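Local structure of TRAP dicarboxylate transporter-DctP subunit (Rhodobacter sphaeroides, 4PE3) at residues H31-Q36 against V245-Q250. The protein probably serves as the periplasmic solute-binding subunit of a TRAP transporter, capturing a small solute, possibly a dicarboxylate, for delivery to the membrane components. Sequence-based numbering, arbitrary orientation.
Sequences HHFRFQ and VSMNKQ. With ZN (zinc ion), chain G.
Met247, present as selenomethionine, sets its terminal methyl squarely on the Phe33 ring: CE lies 3.7 Å from the centroid of that ring and only 3° off its normal, a CH-pi contact. The selenium is farther off, with SE 4.7 Å from the same centroid, completing a Met-aromatic pair in which the methyl makes the close touch. A bend at the last torsion of Met247 (chi3 -71°) carries CE over the ring centre. An unbranched, polarisable chain suits this place because its end can turn to meet a flat face, and Phe33 supplies that face. At its root, the same residue meets the second ring, Met247 CB standing 3.7 Å from Phe35 CZ, so the two phenylalanines receive opposite ends of one side chain. Phe35 also meets strand 243-248 nearer its start, where Phe35 CE2 lies 4.1 Å from Val245 CG1, two buried apolar groups crossing at about a right angle. Ser246 instead offers its backbone, with its carbonyl O 3.4 Å from Phe35 CE2, while its hydroxyl is hydrogen-bonded to the Glu244 carboxylate. All three partners approach the Phe35 ring obliquely; Phe33 CB lies in plane at its edge. In the five-stranded mixed sheet of this solute-binding protein, strand 91-95 runs between strands 32-37 and 243-248, so these side chains bridge next-but-one strands. Ile66, Ile147 and Phe270 extend the apolar packing. At the start of 31-36, His31 NE2 binds a zinc ion at 2.0 Å, which also holds two waters. An alanine at Phe33 has no ring to offer, and the Met247 methyl is likely to be left freer to turn, beside a gap. The chemistry is thus dispersion and weak CH-pi attraction, implying that shape and ring orientation, rather than charge pairing, join these side chains across the intervening strand.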
loop_
_atom_site.group_PDB
_atom_site.type_symbol
_atom_site.label_atom_id
_atom_site.label_comp_id
_atom_site.label_asym_id
_atom_site.label_seq_id
_atom_site.Cartn_x
_atom_site.Cartn_y
_atom_site.Cartn_z
ATOM N N HIS A 31 -5.053 -10.981 28.384
ATOM C CA HIS A 31 -4.227 -9.907 27.850
ATOM C C HIS A 31 -5.092 -8.884 27.149
ATOM O O HIS A 31 -6.024 -9.241 26.435
ATOM C CB HIS A 31 -3.212 -10.449 26.851
ATOM C CG HIS A 31 -2.379 -11.566 27.387
ATOM N ND1 HIS A 31 -1.171 -11.358 28.018
ATOM C CD2 HIS A 31 -2.580 -12.904 27.387
ATOM C CE1 HIS A 31 -0.664 -12.520 28.383
ATOM N NE2 HIS A 31 -1.496 -13.475 28.006
ATOM N N HIS A 32 -4.751 -7.615 27.336
ATOM C CA HIS A 32 -5.481 -6.513 26.740
ATOM C C HIS A 32 -4.470 -5.582 26.072
ATOM O O HIS A 32 -3.640 -4.970 26.750
ATOM C CB HIS A 32 -6.285 -5.791 27.819
ATOM C CG HIS A 32 -7.157 -6.706 28.621
ATOM N ND1 HIS A 32 -8.419 -7.083 28.216
ATOM C CD2 HIS A 32 -6.941 -7.329 29.804
ATOM C CE1 HIS A 32 -8.945 -7.895 29.117
ATOM N NE2 HIS A 32 -8.070 -8.059 30.091
ATOM N N PHE A 33 -4.506 -5.505 24.745
ATOM C CA PHE A 33 -3.512 -4.736 24.002
ATOM C C PHE A 33 -4.153 -3.579 23.240
ATOM O O PHE A 33 -5.041 -3.788 22.417
ATOM C CB PHE A 33 -2.816 -5.604 22.955
ATOM C CG PHE A 33 -2.079 -6.797 23.519
ATOM C CD1 PHE A 33 -1.258 -6.694 24.636
ATOM C CD2 PHE A 33 -2.202 -8.026 22.897
ATOM C CE1 PHE A 33 -0.580 -7.807 25.107
ATOM C CE2 PHE A 33 -1.530 -9.137 23.383
ATOM C CZ PHE A 33 -0.734 -9.021 24.477
ATOM N N ARG A 34 -3.628 -2.385 23.445
ATOM C CA ARG A 34 -4.130 -1.178 22.781
ATOM C C ARG A 34 -3.321 -0.894 21.512
ATOM O O ARG A 34 -2.084 -0.756 21.578
ATOM C CB ARG A 34 -4.032 -0.004 23.749
ATOM C CG ARG A 34 -4.329 -0.395 25.193
ATOM C CD ARG A 34 -3.765 0.621 26.157
ATOM N NE ARG A 34 -4.600 1.814 26.215
ATOM C CZ ARG A 34 -4.150 3.067 26.213
ATOM N NH1 ARG A 34 -2.849 3.330 26.150
ATOM N NH2 ARG A 34 -5.019 4.066 26.287
ATOM N N PHE A 35 -4.010 -0.847 20.382
ATOM C CA PHE A 35 -3.405 -0.573 19.089
ATOM C C PHE A 35 -3.880 0.749 18.540
ATOM O O PHE A 35 -5.075 1.021 18.572
ATOM C CB PHE A 35 -3.817 -1.646 18.095
ATOM C CG PHE A 35 -2.973 -2.866 18.124
ATOM C CD1 PHE A 35 -2.884 -3.648 19.259
ATOM C CD2 PHE A 35 -2.277 -3.253 16.985
ATOM C CE1 PHE A 35 -2.108 -4.784 19.258
ATOM C CE2 PHE A 35 -1.499 -4.394 16.996
ATOM C CZ PHE A 35 -1.413 -5.148 18.137
ATOM N N GLN A 36 -2.985 1.588 18.055
ATOM C CA GLN A 36 -3.368 2.817 17.411
ATOM C C GLN A 36 -3.312 2.698 15.893
ATOM O O GLN A 36 -2.332 2.185 15.330
ATOM C CB GLN A 36 -2.493 3.963 17.862
ATOM C CG GLN A 36 -3.078 5.279 17.421
ATOM C CD GLN A 36 -2.342 6.466 17.948
ATOM O OE1 GLN A 36 -2.470 6.821 19.126
ATOM N NE2 GLN A 36 -1.546 7.095 17.089
ATOM N N VAL A 245 0.669 -4.354 10.617
ATOM C CA VAL A 245 0.099 -4.640 11.932
ATOM C C VAL A 245 1.263 -5.192 12.739
ATOM O O VAL A 245 1.816 -6.246 12.416
ATOM C CB VAL A 245 -1.030 -5.692 11.859
ATOM C CG1 VAL A 245 -1.593 -5.998 13.211
ATOM C CG2 VAL A 245 -2.144 -5.206 10.934
ATOM N N SER A 246 1.657 -4.435 13.756
ATOM C CA SER A 246 2.851 -4.735 14.545
ATOM C C SER A 246 2.598 -4.413 16.012
ATOM O O SER A 246 1.736 -3.578 16.323
ATOM C CB SER A 246 4.015 -3.890 14.063
ATOM O OG SER A 246 4.232 -4.086 12.674
HETATM N N MSE A 247 3.359 -5.023 16.916
HETATM C CA MSE A 247 3.133 -4.801 18.340
HETATM C C MSE A 247 4.429 -4.883 19.109
HETATM O O MSE A 247 5.491 -5.252 18.568
HETATM C CB MSE A 247 2.111 -5.796 18.884
HETATM C CG MSE A 247 2.604 -7.207 19.144
HETATM SE SE MSE A 247 1.285 -8.254 20.135
HETATM C CE MSE A 247 1.500 -7.333 21.825
ATOM N N ASN A 248 4.347 -4.557 20.380
ATOM C CA ASN A 248 5.480 -4.591 21.265
ATOM C C ASN A 248 6.095 -5.971 21.251
ATOM O O ASN A 248 5.427 -6.959 21.485
ATOM C CB ASN A 248 5.016 -4.252 22.677
ATOM C CG ASN A 248 6.163 -4.296 23.681
ATOM O OD1 ASN A 248 6.612 -5.361 24.107
ATOM N ND2 ASN A 248 6.660 -3.130 24.009
ATOM N N LYS A 249 7.388 -6.064 20.966
ATOM C CA LYS A 249 8.001 -7.370 20.769
ATOM C C LYS A 249 8.168 -8.167 22.067
ATOM O O LYS A 249 7.955 -9.370 22.087
ATOM C CB LYS A 249 9.344 -7.227 20.098
ATOM C CG LYS A 249 9.990 -8.587 19.793
ATOM C CD LYS A 249 11.150 -8.450 18.899
ATOM C CE LYS A 249 11.846 -9.756 18.786
ATOM N NZ LYS A 249 10.943 -10.845 18.346
ATOM N N GLN A 250 8.454 -7.480 23.171
ATOM C CA GLN A 250 8.500 -8.144 24.478
ATOM C C GLN A 250 7.164 -8.779 24.830
ATOM O O GLN A 250 7.107 -9.917 25.293
ATOM C CB GLN A 250 8.948 -7.165 25.561
ATOM C CG GLN A 250 10.442 -6.918 25.519
ATOM C CD GLN A 250 10.912 -5.885 26.522
ATOM O OE1 GLN A 250 10.161 -5.468 27.400
ATOM N NE2 GLN A 250 12.163 -5.452 26.380
HETATM ZN ZN ZN G . -1.127 -15.321 28.790
HETATM O O HOH W 1 -1.051 -15.337 30.887
HETATM O O HOH W 2 0.471 -16.064 27.574
#